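Heat shock protein-related protein (Deinococcus radiodurans, PDB 4FEI) is a small heat shock protein that probably acts as a stress-response chaperone, holding unfolding proteins through assemblies built on its alpha-crystallin domain. Local coordinates at residues L18-D23 / G39-S44; G30-A35 / A80-G85. All coordinates share one frame; numbering follows the deposited sequence.

How the contacts relate
Both contacts join the two antiparallel sheets of the alpha-crystallin sandwich, with their centres about 10 Å apart. Strands 17-23 and 79-83 flank strand 86-92 in one sheet; strands 40-47 and 33-37 are neighbours in the other. Along the chain the segments alternate: 18-23, 30-35, 39-44, 80-85. Thr42 N to Ala35 O (2.8 Å) and Ala33 N to Ser44 O (2.9 Å), probable hydrogen bonds, pair strands 33-37 and 40-47, and Leu34 CD1 packs on Val43 CG2 (3.5 Å), linking the contacts. Contact 1 thus closes the sandwich interior, about 4 Å from the chain centre, while contact 2 lines its edge groove; both reach the second subunit.

Contact 1. Residues L18-D23 / G39-S44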
loop_
_atom_site.group_PDB
_atom_site.type_symbol
_atom_site.label_atom_id
_atom_site.label_comp_id
_atom_site.label_asym_id
_atom_site.label_seq_id
_atom_site.Cartn_x
_atom_site.Cartn_y
_atom_site.Cartn_z
ATOM N N LEU A 18 -5.220 -21.336 0.727
ATOM C CA LEU A 18 -5.378 -20.322 -0.308
ATOM C C LEU A 18 -5.222 -18.958 0.387
ATOM O O LEU A 18 -5.957 -18.658 1.342
ATOM C CB LEU A 18 -6.773 -20.463 -0.911
ATOM C CG LEU A 18 -7.151 -19.655 -2.140
ATOM C CD1 LEU A 18 -6.218 -19.972 -3.344
ATOM C CD2 LEU A 18 -8.603 -19.936 -2.498
ATOM N N ASP A 19 -4.261 -18.146 -0.068
ATOM C CA ASP A 19 -4.008 -16.829 0.519
ATOM C C ASP A 19 -4.502 -15.698 -0.352
ATOM O O ASP A 19 -4.222 -15.654 -1.565
ATOM C CB ASP A 19 -2.506 -16.581 0.715
ATOM C CG ASP A 19 -1.857 -17.574 1.653
ATOM O OD1 ASP A 19 -2.581 -18.146 2.516
ATOM O OD2 ASP A 19 -0.627 -17.783 1.519
ATOM N N LEU A 20 -5.179 -14.747 0.266
ATOM C CA LEU A 20 -5.525 -13.494 -0.386
ATOM C C LEU A 20 -4.615 -12.433 0.195
ATOM O O LEU A 20 -4.574 -12.254 1.401
ATOM C CB LEU A 20 -6.986 -13.141 -0.107
ATOM C CG LEU A 20 -7.711 -11.895 -0.621
ATOM C CD1 LEU A 20 -7.547 -10.754 0.355
ATOM C CD2 LEU A 20 -7.286 -11.466 -2.027
ATOM N N LEU A 21 -3.848 -11.763 -0.648
ATOM C CA LEU A 21 -3.045 -10.625 -0.217
ATOM C C LEU A 21 -3.655 -9.355 -0.794
ATOM O O LEU A 21 -3.900 -9.243 -2.007
ATOM C CB LEU A 21 -1.589 -10.751 -0.679
ATOM C CG LEU A 21 -0.768 -11.899 -0.088
ATOM C CD1 LEU A 21 -0.755 -13.081 -1.007
ATOM C CD2 LEU A 21 0.683 -11.402 0.068
ATOM N N LEU A 22 -3.897 -8.388 0.078
ATOM C CA LEU A 22 -4.605 -7.157 -0.319
ATOM C C LEU A 22 -3.786 -5.933 0.113
ATOM O O LEU A 22 -3.496 -5.784 1.285
ATOM C CB LEU A 22 -6.014 -7.146 0.306
ATOM C CG LEU A 22 -7.001 -6.134 -0.256
ATOM C CD1 LEU A 22 -7.505 -6.572 -1.644
ATOM C CD2 LEU A 22 -8.194 -5.922 0.738
ATOM N N ASP A 23 -3.396 -5.098 -0.839
ATOM C CA ASP A 23 -2.564 -3.926 -0.537
ATOM C C ASP A 23 -3.445 -2.834 0.089
ATOM O O ASP A 23 -4.204 -2.142 -0.628
ATOM C CB ASP A 23 -1.892 -3.358 -1.798
ATOM C CG ASP A 23 -0.727 -4.180 -2.257
ATOM O OD1 ASP A 23 -0.362 -4.071 -3.463
ATOM O OD2 ASP A 23 -0.147 -4.914 -1.441
ATOM N N GLY A 39 -18.862 -18.749 -2.081
ATOM C CA GLY A 39 -17.737 -18.700 -3.008
ATOM C C GLY A 39 -17.223 -17.291 -3.300
ATOM O O GLY A 39 -16.574 -17.066 -4.326
ATOM N N GLN A 40 -17.514 -16.352 -2.395
ATOM C CA GLN A 40 -17.090 -14.967 -2.518
ATOM C C GLN A 40 -16.546 -14.498 -1.183
ATOM O O GLN A 40 -17.104 -14.779 -0.128
ATOM C CB GLN A 40 -18.243 -14.026 -2.941
ATOM C CG GLN A 40 -18.990 -14.378 -4.251
ATOM C CD GLN A 40 -18.461 -13.638 -5.506
ATOM O OE1 GLN A 40 -18.423 -14.212 -6.613
ATOM N NE2 GLN A 40 -18.077 -12.364 -5.344
ATOM N N LEU A 41 -15.442 -13.770 -1.239
ATOM C CA LEU A 41 -14.949 -13.080 -0.086
ATOM C C LEU A 41 -15.233 -11.590 -0.281
ATOM O O LEU A 41 -14.937 -10.989 -1.360
ATOM C CB LEU A 41 -13.460 -13.316 0.040
ATOM C CG LEU A 41 -12.677 -13.167 1.334
ATOM C CD1 LEU A 41 -11.463 -12.384 1.048
ATOM C CD2 LEU A 41 -13.456 -12.549 2.475
ATOM N N THR A 42 -15.841 -10.993 0.748
ATOM C CA THR A 42 -16.092 -9.557 0.721
ATOM C C THR A 42 -15.184 -8.878 1.706
ATOM O O THR A 42 -15.137 -9.270 2.863
ATOM C CB THR A 42 -17.563 -9.185 0.926
ATOM O OG1 THR A 42 -18.365 -9.907 -0.033
ATOM C CG2 THR A 42 -17.746 -7.662 0.754
ATOM N N VAL A 43 -14.416 -7.907 1.209
ATOM C CA VAL A 43 -13.494 -7.148 2.051
ATOM C C VAL A 43 -13.888 -5.671 1.981
ATOM O O VAL A 43 -14.104 -5.126 0.876
ATOM C CB VAL A 43 -11.986 -7.263 1.584
ATOM C CG1 VAL A 43 -11.099 -6.691 2.648
ATOM C CG2 VAL A 43 -11.589 -8.665 1.354
ATOM N N SER A 44 -13.951 -5.022 3.140
ATOM C CA SER A 44 -14.242 -3.611 3.222
ATOM C C SER A 44 -13.379 -2.969 4.280
ATOM O O SER A 44 -12.884 -3.636 5.163
ATOM C CB SER A 44 -15.744 -3.381 3.497
ATOM O OG SER A 44 -16.120 -3.966 4.740
#
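Leu22 and Val43 reach toward each other tip to tip across the interface of the two sheets, Leu22 CD2 ending 3.6 Å from Val43 CG1. The same leucine methyl also lies 4.1 Å from Val43 CB, so it meets one flank of the forked valine. The first torsions make this possible: Leu22 sends CG anti to its own amide nitrogen (chi1 -166°), and Val43 does the same with CG1 (chi1 -169°), which leaves its other methyl, CG2, beside its backbone N. Two residues earlier on both strands, Leu20 and Leu41 pass each other at a slant instead, with Leu20 CG 4.1 Å from Leu41 CD1. This is face-to-face packing in the beta sandwich of the alpha-crystallin domain: strand 17-23 and strand 40-47 run in register, 20 opposite 41 and 22 opposite 43, and are joined by apolar side chains with no hydrogen bond between them. All four are buried. Trp11 touches Leu20 from the neighbouring strand 9-14, while Phe69 packs on Leu41 and Phe63 on Val43. At the far end of strand 17-23, Asp23 forms salt bridges to Arg47 and Arg58 of the second subunit.

Contact 2. Residues G30-A35 / A80-G85; sequences GTLALA and ASLAGG
Leu34 and Ala80 meet where the two backbones come closer: the CA atoms are nearest where one partner is the short alanine, 8.3 Å apart, and Leu34 CG stands 4.4 Å from Ala80 CB. The dense side of the contact is its inner one, where Leu34 and Ala80 both rest on Leu87 and Val89 of strand 86-92.

Toward Leu32 and Leu82 the backbones are wider apart, 10.0 Å between CA atoms, and here two leucines meet across the wider separation. Leu32 CD1 comes to 4.4 Å from Leu82 CD2, the same approach as in the first pair, and to 4.6 Å from Leu82 CD1, so a single methyl faces the fork of the opposite leucine. Leu82 takes up this position with CG anti to its backbone N (chi1 174°). Val27 lies against Leu32 and Val24 against Leu82. Both pairs lie at the surface, and their outer side is the loose one: Ala80 and Leu82 are exposed, Leu34 and Leu32 partly so. Just beyond, Gly84 and Gly85, both with positive phi, turn the chain back into strand 86-92, and the backbone of Gly84 hydrogen-bonds to the second subunit.

In small heat shock proteins the strip between these two edge strands is the beta4-beta8 groove, which in relatives commonly receives the I-X-I/V motif of a C-terminal tail. This chain is the alpha-crystallin domain alone and stops short of the protein's own C-terminal end, but the groove probably serves similarly. With apolar contacts and no hydrogen bond between the segments, the chemistry is consistent with an apolar surface strip, shaped by packing and not by directed bonds, that could take up a hydrophobic partner.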
loop_
_atom_site.group_PDB
_atom_site.type_symbol
_atom_site.label_atom_id
_atom_site.label_comp_id
_atom_site.label_asym_id
_atom_site.label_seq_id
_atom_site.Cartn_x
_atom_site.Cartn_y
_atom_site.Cartn_z
ATOM N N GLY A 30 -9.289 -0.661 12.467
ATOM C CA GLY A 30 -10.588 -0.871 13.150
ATOM C C GLY A 30 -11.796 -0.821 12.212
ATOM O O GLY A 30 -12.930 -1.048 12.651
ATOM N N THR A 31 -11.572 -0.526 10.927
ATOM C CA THR A 31 -12.688 -0.423 9.949
ATOM C C THR A 31 -12.728 -1.650 8.992
ATOM O O THR A 31 -13.677 -1.834 8.240
ATOM C CB THR A 31 -12.574 0.834 9.041
ATOM O OG1 THR A 31 -11.339 0.759 8.286
ATOM C CG2 THR A 31 -12.654 2.168 9.875
ATOM N N LEU A 32 -11.668 -2.442 9.001
ATOM C CA LEU A 32 -11.565 -3.640 8.191
ATOM C C LEU A 32 -12.626 -4.679 8.569
ATOM O O LEU A 32 -12.781 -5.045 9.721
ATOM C CB LEU A 32 -10.155 -4.233 8.351
ATOM C CG LEU A 32 -8.999 -3.580 7.618
ATOM C CD1 LEU A 32 -7.648 -4.126 8.126
ATOM C CD2 LEU A 32 -9.155 -3.766 6.091
ATOM N N ALA A 33 -13.368 -5.142 7.588
ATOM C CA ALA A 33 -14.330 -6.217 7.785
ATOM C C ALA A 33 -14.164 -7.235 6.667
ATOM O O ALA A 33 -13.873 -6.858 5.523
ATOM C CB ALA A 33 -15.791 -5.681 7.844
ATOM N N LEU A 34 -14.358 -8.509 7.017
ATOM C CA LEU A 34 -14.158 -9.640 6.109
ATOM C C LEU A 34 -15.330 -10.617 6.291
ATOM O O LEU A 34 -15.622 -11.042 7.407
ATOM C CB LEU A 34 -12.861 -10.376 6.455
ATOM C CG LEU A 34 -11.433 -10.041 6.005
ATOM C CD1 LEU A 34 -11.333 -10.146 4.486
ATOM C CD2 LEU A 34 -10.954 -8.711 6.471
ATOM N N ALA A 35 -16.004 -10.959 5.200
ATOM C CA ALA A 35 -17.150 -11.872 5.244
ATOM C C ALA A 35 -17.122 -12.835 4.056
ATOM O O ALA A 35 -16.914 -12.432 2.924
ATOM C CB ALA A 35 -18.496 -11.090 5.296
ATOM N N ALA A 80 -7.359 -13.717 9.120
ATOM C CA ALA A 80 -6.798 -12.516 8.513
ATOM C C ALA A 80 -5.737 -11.867 9.383
ATOM O O ALA A 80 -5.863 -11.805 10.592
ATOM C CB ALA A 80 -7.871 -11.518 8.203
ATOM N N SER A 81 -4.697 -11.357 8.754
ATOM C CA SER A 81 -3.582 -10.739 9.449
ATOM C C SER A 81 -3.109 -9.501 8.652
ATOM O O SER A 81 -3.157 -9.499 7.415
ATOM C CB SER A 81 -2.487 -11.786 9.536
ATOM O OG SER A 81 -1.343 -11.247 10.099
ATOM N N LEU A 82 -2.675 -8.451 9.351
ATOM C CA LEU A 82 -2.261 -7.195 8.711
ATOM C C LEU A 82 -0.874 -6.795 9.174
ATOM O O LEU A 82 -0.644 -6.659 10.369
ATOM C CB LEU A 82 -3.212 -6.063 9.066
ATOM C CG LEU A 82 -2.846 -4.630 8.600
ATOM C CD1 LEU A 82 -3.185 -4.419 7.119
ATOM C CD2 LEU A 82 -3.485 -3.527 9.439
ATOM N N ALA A 83 0.051 -6.621 8.239
ATOM C CA ALA A 83 1.407 -6.151 8.548
ATOM C C ALA A 83 1.991 -5.411 7.344
ATOM O O ALA A 83 1.868 -5.864 6.209
ATOM C CB ALA A 83 2.348 -7.328 8.961
ATOM N N GLY A 84 2.626 -4.282 7.613
ATOM C CA GLY A 84 3.290 -3.506 6.577
ATOM C C GLY A 84 2.399 -3.037 5.429
ATOM O O GLY A 84 2.840 -3.000 4.294
ATOM N N GLY A 85 1.156 -2.678 5.738
ATOM C CA GLY A 85 0.202 -2.219 4.739
ATOM C C GLY A 85 -0.365 -3.328 3.867
ATOM O O GLY A 85 -1.000 -3.059 2.866
#